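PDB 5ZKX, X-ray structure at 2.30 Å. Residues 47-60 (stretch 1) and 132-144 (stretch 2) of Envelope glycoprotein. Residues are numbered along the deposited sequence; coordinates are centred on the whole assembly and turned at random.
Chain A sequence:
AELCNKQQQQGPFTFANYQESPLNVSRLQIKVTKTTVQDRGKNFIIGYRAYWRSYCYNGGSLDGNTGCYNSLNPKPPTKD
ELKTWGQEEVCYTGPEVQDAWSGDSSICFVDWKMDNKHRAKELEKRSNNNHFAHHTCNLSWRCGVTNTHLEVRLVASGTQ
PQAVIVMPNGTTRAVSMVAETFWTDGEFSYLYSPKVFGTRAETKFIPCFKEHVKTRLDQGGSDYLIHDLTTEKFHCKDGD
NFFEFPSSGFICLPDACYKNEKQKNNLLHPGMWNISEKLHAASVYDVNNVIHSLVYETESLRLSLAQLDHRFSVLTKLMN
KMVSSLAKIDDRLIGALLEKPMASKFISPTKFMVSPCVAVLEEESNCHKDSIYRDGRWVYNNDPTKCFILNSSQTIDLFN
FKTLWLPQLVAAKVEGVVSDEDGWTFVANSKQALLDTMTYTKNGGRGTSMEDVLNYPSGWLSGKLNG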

# COMPACT_ATOMS: atom_id res chain seq x y z
N GLY A 47 -6.37 29.64 -5.70
CA GLY A 47 -6.97 30.71 -4.92
C GLY A 47 -8.47 30.61 -4.93
O GLY A 47 -9.08 30.36 -5.97
N TYR A 48 -9.08 30.79 -3.76
CA TYR A 48 -10.52 30.81 -3.65
C TYR A 48 -10.97 32.12 -3.01
O TYR A 48 -10.21 32.77 -2.29
N ARG A 49 -12.21 32.50 -3.30
CA ARG A 49 -12.81 33.69 -2.72
C ARG A 49 -14.32 33.58 -2.84
O ARG A 49 -14.83 33.15 -3.88
N ALA A 50 -15.02 33.98 -1.79
CA ALA A 50 -16.47 34.04 -1.80
C ALA A 50 -16.91 35.06 -0.75
O ALA A 50 -16.11 35.52 0.07
N TYR A 51 -18.19 35.40 -0.79
CA TYR A 51 -18.76 36.29 0.21
C TYR A 51 -20.16 35.82 0.59
O TYR A 51 -20.93 35.37 -0.26
N TRP A 52 -20.46 35.93 1.87
CA TRP A 52 -21.80 35.70 2.39
C TRP A 52 -22.51 37.04 2.49
O TRP A 52 -21.99 37.98 3.11
N ARG A 53 -23.70 37.14 1.89
CA ARG A 53 -24.48 38.36 1.89
C ARG A 53 -25.84 38.09 2.50
O ARG A 53 -26.51 37.12 2.14
N SER A 54 -26.26 38.96 3.43
CA SER A 54 -27.58 38.87 4.05
C SER A 54 -28.23 40.25 3.98
O SER A 54 -27.92 41.13 4.78
N TYR A 55 -29.13 40.43 3.02
CA TYR A 55 -29.85 41.68 2.81
C TYR A 55 -31.28 41.48 3.28
O TYR A 55 -32.08 40.80 2.62
N CYS A 56 -31.61 42.05 4.43
CA CYS A 56 -32.92 41.88 5.04
C CYS A 56 -33.69 43.20 5.05
O CYS A 56 -33.11 44.29 5.00
N TYR A 57 -35.01 43.08 5.11
CA TYR A 57 -35.91 44.22 5.28
C TYR A 57 -36.91 43.89 6.38
O TYR A 57 -37.49 42.80 6.40
N ASN A 58 -37.11 44.83 7.30
CA ASN A 58 -38.08 44.69 8.38
C ASN A 58 -39.14 45.76 8.20
O ASN A 58 -38.94 46.92 8.57
N GLY A 59 -40.28 45.37 7.63
CA GLY A 59 -41.40 46.27 7.47
C GLY A 59 -42.61 45.76 8.22
O GLY A 59 -43.73 46.23 7.99
N GLY A 60 -42.40 44.80 9.11
CA GLY A 60 -43.47 44.20 9.87
C GLY A 60 -44.09 43.02 9.16
O GLY A 60 -43.91 42.79 7.96
N PHE A 132 -36.82 48.33 12.10
CA PHE A 132 -38.15 48.37 11.51
C PHE A 132 -38.25 49.46 10.45
O PHE A 132 -37.67 50.54 10.59
N ALA A 133 -39.01 49.17 9.40
CA ALA A 133 -39.18 50.04 8.23
C ALA A 133 -37.87 50.30 7.51
O ALA A 133 -37.76 51.27 6.75
N HIS A 134 -36.87 49.44 7.71
CA HIS A 134 -35.54 49.68 7.19
C HIS A 134 -34.93 48.38 6.69
O HIS A 134 -35.33 47.28 7.09
N HIS A 135 -33.93 48.52 5.81
CA HIS A 135 -33.12 47.41 5.34
C HIS A 135 -31.90 47.24 6.23
O HIS A 135 -31.43 48.19 6.86
N THR A 136 -31.38 46.01 6.27
CA THR A 136 -30.17 45.70 7.01
C THR A 136 -29.23 44.90 6.11
O THR A 136 -29.68 44.07 5.31
N CYS A 137 -27.93 45.17 6.22
CA CYS A 137 -26.94 44.52 5.38
C CYS A 137 -25.88 43.86 6.25
O CYS A 137 -25.38 44.46 7.20
N ASN A 138 -25.56 42.61 5.92
CA ASN A 138 -24.42 41.90 6.47
C ASN A 138 -23.63 41.30 5.32
O ASN A 138 -24.20 40.72 4.40
N LEU A 139 -22.30 41.45 5.38
CA LEU A 139 -21.42 40.98 4.33
C LEU A 139 -20.13 40.46 4.96
O LEU A 139 -19.47 41.20 5.70
N SER A 140 -19.78 39.21 4.68
CA SER A 140 -18.58 38.57 5.20
C SER A 140 -17.86 37.84 4.08
O SER A 140 -18.49 37.16 3.27
N TRP A 141 -16.54 37.97 4.05
CA TRP A 141 -15.72 37.45 2.96
C TRP A 141 -14.83 36.31 3.42
O TRP A 141 -14.48 36.19 4.59
N ARG A 142 -14.48 35.45 2.46
CA ARG A 142 -13.51 34.39 2.67
C ARG A 142 -12.56 34.36 1.48
O ARG A 142 -12.95 34.68 0.35
N CYS A 143 -11.31 33.99 1.74
CA CYS A 143 -10.33 33.88 0.66
C CYS A 143 -9.14 33.07 1.15
O CYS A 143 -8.86 32.98 2.34
N GLY A 144 -8.44 32.49 0.18
CA GLY A 144 -7.23 31.73 0.48
C GLY A 144 -6.42 31.55 -0.78
O GLY A 144 -6.93 31.68 -1.90

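This contact is a pair of neighbouring antiparallel strands in one sheet, held by a regular ladder of backbone hydrogen bonds, with side chains meeting beside their cross-strand partners on the two sheet faces rather than interdigitating between them. From Tyr48 with Gly144 to Cys56 with Thr136, the hydrogen-bonded pairs put their side chains (Gly144 having none) on one face, and the alternating non-hydrogen-bonded pairs, from Arg49 with Cys143 to Tyr57 with His135, put theirs on the other.

Most of the cross-strand aromatic contacts lie on the face of Arg49, Tyr51, Tyr55 and Tyr57. Tyr51 takes chi1 p and Trp141 chi1 m, which lays the indole across its partner: Tyr51 CB sits 3.6 Å from the centroid of the six-membered ring of Trp141, over its face, and Tyr51 CD2 lies 3.5 Å from Trp141 CH2. The two rings meet obliquely. Leu139, with chi1 t and chi2 p, also packs against the tyrosine, its CD1 3.5 Å from Tyr51 CD1. Arg49, extended through chi1 and chi2 t, adds its aliphatic part, Arg49 CD being 4.0 Å from Trp141 CZ3, while its guanidinium finds partners elsewhere in the structure.

Further along this face, His135 (chi1 m) lies between two tyrosines, both chi1 t. Tyr55 OH covers one face of the imidazole, 3.4 Å from His135 CG, and Tyr57 CD1 approaches the opposite face, 3.4 Å from His135 NE2. The Tyr55 ring is nearly parallel to the imidazole but slid aside, so overlap is slight; the Tyr57 ring is oblique to it.

The other face pairs ring with glycine at one end. Tyr48, chi1 p, folds over Gly144, whose CA lies 3.9 Å from the centroid of the Tyr48 ring; a CB on Gly144 would come within 2.3 Å of Tyr48 CE2, so the bare backbone makes room for the ring. Arg142, also chi1 p, turns a guanidinium face to the same tyrosine, with Arg142 NH1 3.5 Å from Tyr48 CE1.

Midway, water 1 joins Ser54 to Asn138 (chi1 m), donating to Ser54 O at 2.9 Å and accepting from Asn138 ND2 at 2.5 Å.

At the far end, Phe132, chi1 t, starts sideways, but its ring reaches the loop at Gly59 and Gly60: Phe132 CE1 is 3.2 Å from Gly60 N. A CB on Gly60 would sit only 3.1 Å from Phe132 CE1, and Gly60's backbone angles by themselves call for glycine. Asn58 OD1 accepts a weak bond from Gly60 N at 3.3 Å.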

# COMPACT_ATOMS: atom_id res chain seq x y z
CB TYR A 48 -11.06 29.61 -2.85
CG TYR A 48 -10.72 29.61 -1.38
CD1 TYR A 48 -11.57 30.19 -0.45
CD2 TYR A 48 -9.57 28.99 -0.91
CE1 TYR A 48 -11.28 30.17 0.89
CE2 TYR A 48 -9.27 28.97 0.43
CZ TYR A 48 -10.13 29.56 1.33
OH TYR A 48 -9.83 29.54 2.67
CB ARG A 49 -12.31 34.97 -3.39
CG ARG A 49 -13.01 36.22 -2.91
CD ARG A 49 -12.39 37.47 -3.50
NE ARG A 49 -12.42 37.48 -4.96
CZ ARG A 49 -11.67 38.28 -5.71
NH1 ARG A 49 -10.83 39.13 -5.13
NH2 ARG A 49 -11.76 38.23 -7.03
CB ALA A 50 -17.10 32.67 -1.53
CB TYR A 51 -18.78 37.75 -0.27
CG TYR A 51 -19.68 38.07 -1.44
CD1 TYR A 51 -21.03 38.35 -1.26
CD2 TYR A 51 -19.18 38.13 -2.74
CE1 TYR A 51 -21.85 38.65 -2.32
CE2 TYR A 51 -20.00 38.43 -3.81
CZ TYR A 51 -21.33 38.70 -3.59
OH TYR A 51 -22.16 39.00 -4.65
CB TRP A 52 -21.74 35.01 3.75
CG TRP A 52 -23.00 35.11 4.53
CD1 TRP A 52 -23.28 36.01 5.52
CD2 TRP A 52 -24.16 34.28 4.39
NE1 TRP A 52 -24.55 35.78 6.01
CE2 TRP A 52 -25.10 34.73 5.33
CE3 TRP A 52 -24.49 33.20 3.56
CZ2 TRP A 52 -26.36 34.14 5.47
CZ3 TRP A 52 -25.73 32.62 3.70
CH2 TRP A 52 -26.65 33.09 4.64
CB ARG A 53 -24.63 38.93 0.48
CG ARG A 53 -25.63 40.08 0.38
CD ARG A 53 -26.22 40.17 -1.01
NE ARG A 53 -25.29 40.78 -1.96
CZ ARG A 53 -25.32 40.58 -3.27
NH1 ARG A 53 -26.24 39.78 -3.80
NH2 ARG A 53 -24.44 41.18 -4.06
CB SER A 54 -27.50 38.38 5.49
OG SER A 54 -28.79 38.00 5.96
CB TYR A 55 -29.81 42.08 1.33
CG TYR A 55 -30.30 43.48 1.05
CD1 TYR A 55 -29.57 44.59 1.46
CD2 TYR A 55 -31.47 43.69 0.34
CE1 TYR A 55 -30.00 45.87 1.19
CE2 TYR A 55 -31.91 44.97 0.06
CZ TYR A 55 -31.17 46.06 0.49
OH TYR A 55 -31.60 47.34 0.22
CB CYS A 56 -32.78 41.35 6.47
SG CYS A 56 -31.80 39.84 6.60
CB TYR A 57 -36.65 44.58 3.99
CG TYR A 57 -37.57 45.77 4.15
CD1 TYR A 57 -37.06 47.05 4.34
CD2 TYR A 57 -38.95 45.62 4.12
CE1 TYR A 57 -37.90 48.14 4.49
CE2 TYR A 57 -39.80 46.70 4.27
CZ TYR A 57 -39.26 47.96 4.46
OH TYR A 57 -40.10 49.04 4.60
CB ASN A 58 -37.40 44.81 9.74
CG ASN A 58 -38.38 44.64 10.88
OD1 ASN A 58 -39.53 44.24 10.68
ND2 ASN A 58 -37.94 44.95 12.09
CB PHE A 132 -39.21 48.59 12.59
CG PHE A 132 -40.61 48.47 12.08
CD1 PHE A 132 -41.17 47.23 11.84
CD2 PHE A 132 -41.36 49.61 11.81
CE1 PHE A 132 -42.45 47.12 11.36
CE2 PHE A 132 -42.64 49.50 11.33
CZ PHE A 132 -43.19 48.25 11.10
CB ALA A 133 -39.85 51.36 8.62
CB HIS A 134 -34.63 50.31 8.25
CG HIS A 134 -34.91 51.76 8.49
ND1 HIS A 134 -35.55 52.55 7.57
CD2 HIS A 134 -34.63 52.55 9.55
CE1 HIS A 134 -35.65 53.78 8.05
NE2 HIS A 134 -35.11 53.80 9.25
CB HIS A 135 -32.67 47.64 3.90
CG HIS A 135 -33.76 47.51 2.89
ND1 HIS A 135 -34.14 46.29 2.35
CD2 HIS A 135 -34.56 48.44 2.32
CE1 HIS A 135 -35.12 46.48 1.49
NE2 HIS A 135 -35.40 47.77 1.45
CB THR A 136 -30.46 44.90 8.29
OG1 THR A 136 -31.49 45.56 9.04
CG2 THR A 136 -29.21 44.80 9.16
CB CYS A 137 -26.28 45.50 4.41
SG CYS A 137 -25.03 44.74 3.33
CB ASN A 138 -24.85 40.80 7.44
CG ASN A 138 -25.26 41.33 8.80
OD1 ASN A 138 -24.42 41.65 9.64
ND2 ASN A 138 -26.57 41.43 9.01
CB LEU A 139 -21.12 42.10 3.33
CG LEU A 139 -20.44 41.74 2.01
CD1 LEU A 139 -21.35 40.87 1.16
CD2 LEU A 139 -20.04 42.99 1.26
CB SER A 140 -18.93 37.59 6.33
OG SER A 140 -17.80 37.32 7.14
CB TRP A 141 -14.85 38.56 2.36
CG TRP A 141 -15.61 39.59 1.60
CD1 TRP A 141 -16.29 40.65 2.12
CD2 TRP A 141 -15.78 39.66 0.18
NE1 TRP A 141 -16.88 41.38 1.11
CE2 TRP A 141 -16.57 40.79 -0.09
CE3 TRP A 141 -15.33 38.88 -0.89
CZ2 TRP A 141 -16.93 41.15 -1.39
CZ3 TRP A 141 -15.69 39.24 -2.18
CH2 TRP A 141 -16.48 40.37 -2.41
CB ARG A 142 -14.19 33.02 2.85
CG ARG A 142 -14.67 32.38 1.55
CD ARG A 142 -15.53 31.15 1.81
NE ARG A 142 -14.90 30.21 2.73
CZ ARG A 142 -14.37 29.05 2.36
NH1 ARG A 142 -14.39 28.69 1.09
NH2 ARG A 142 -13.82 28.26 3.26
CB CYS A 143 -9.87 35.26 0.17
SG CYS A 143 -8.91 36.21 1.35
O HOH W 1 -28.55 40.99 7.62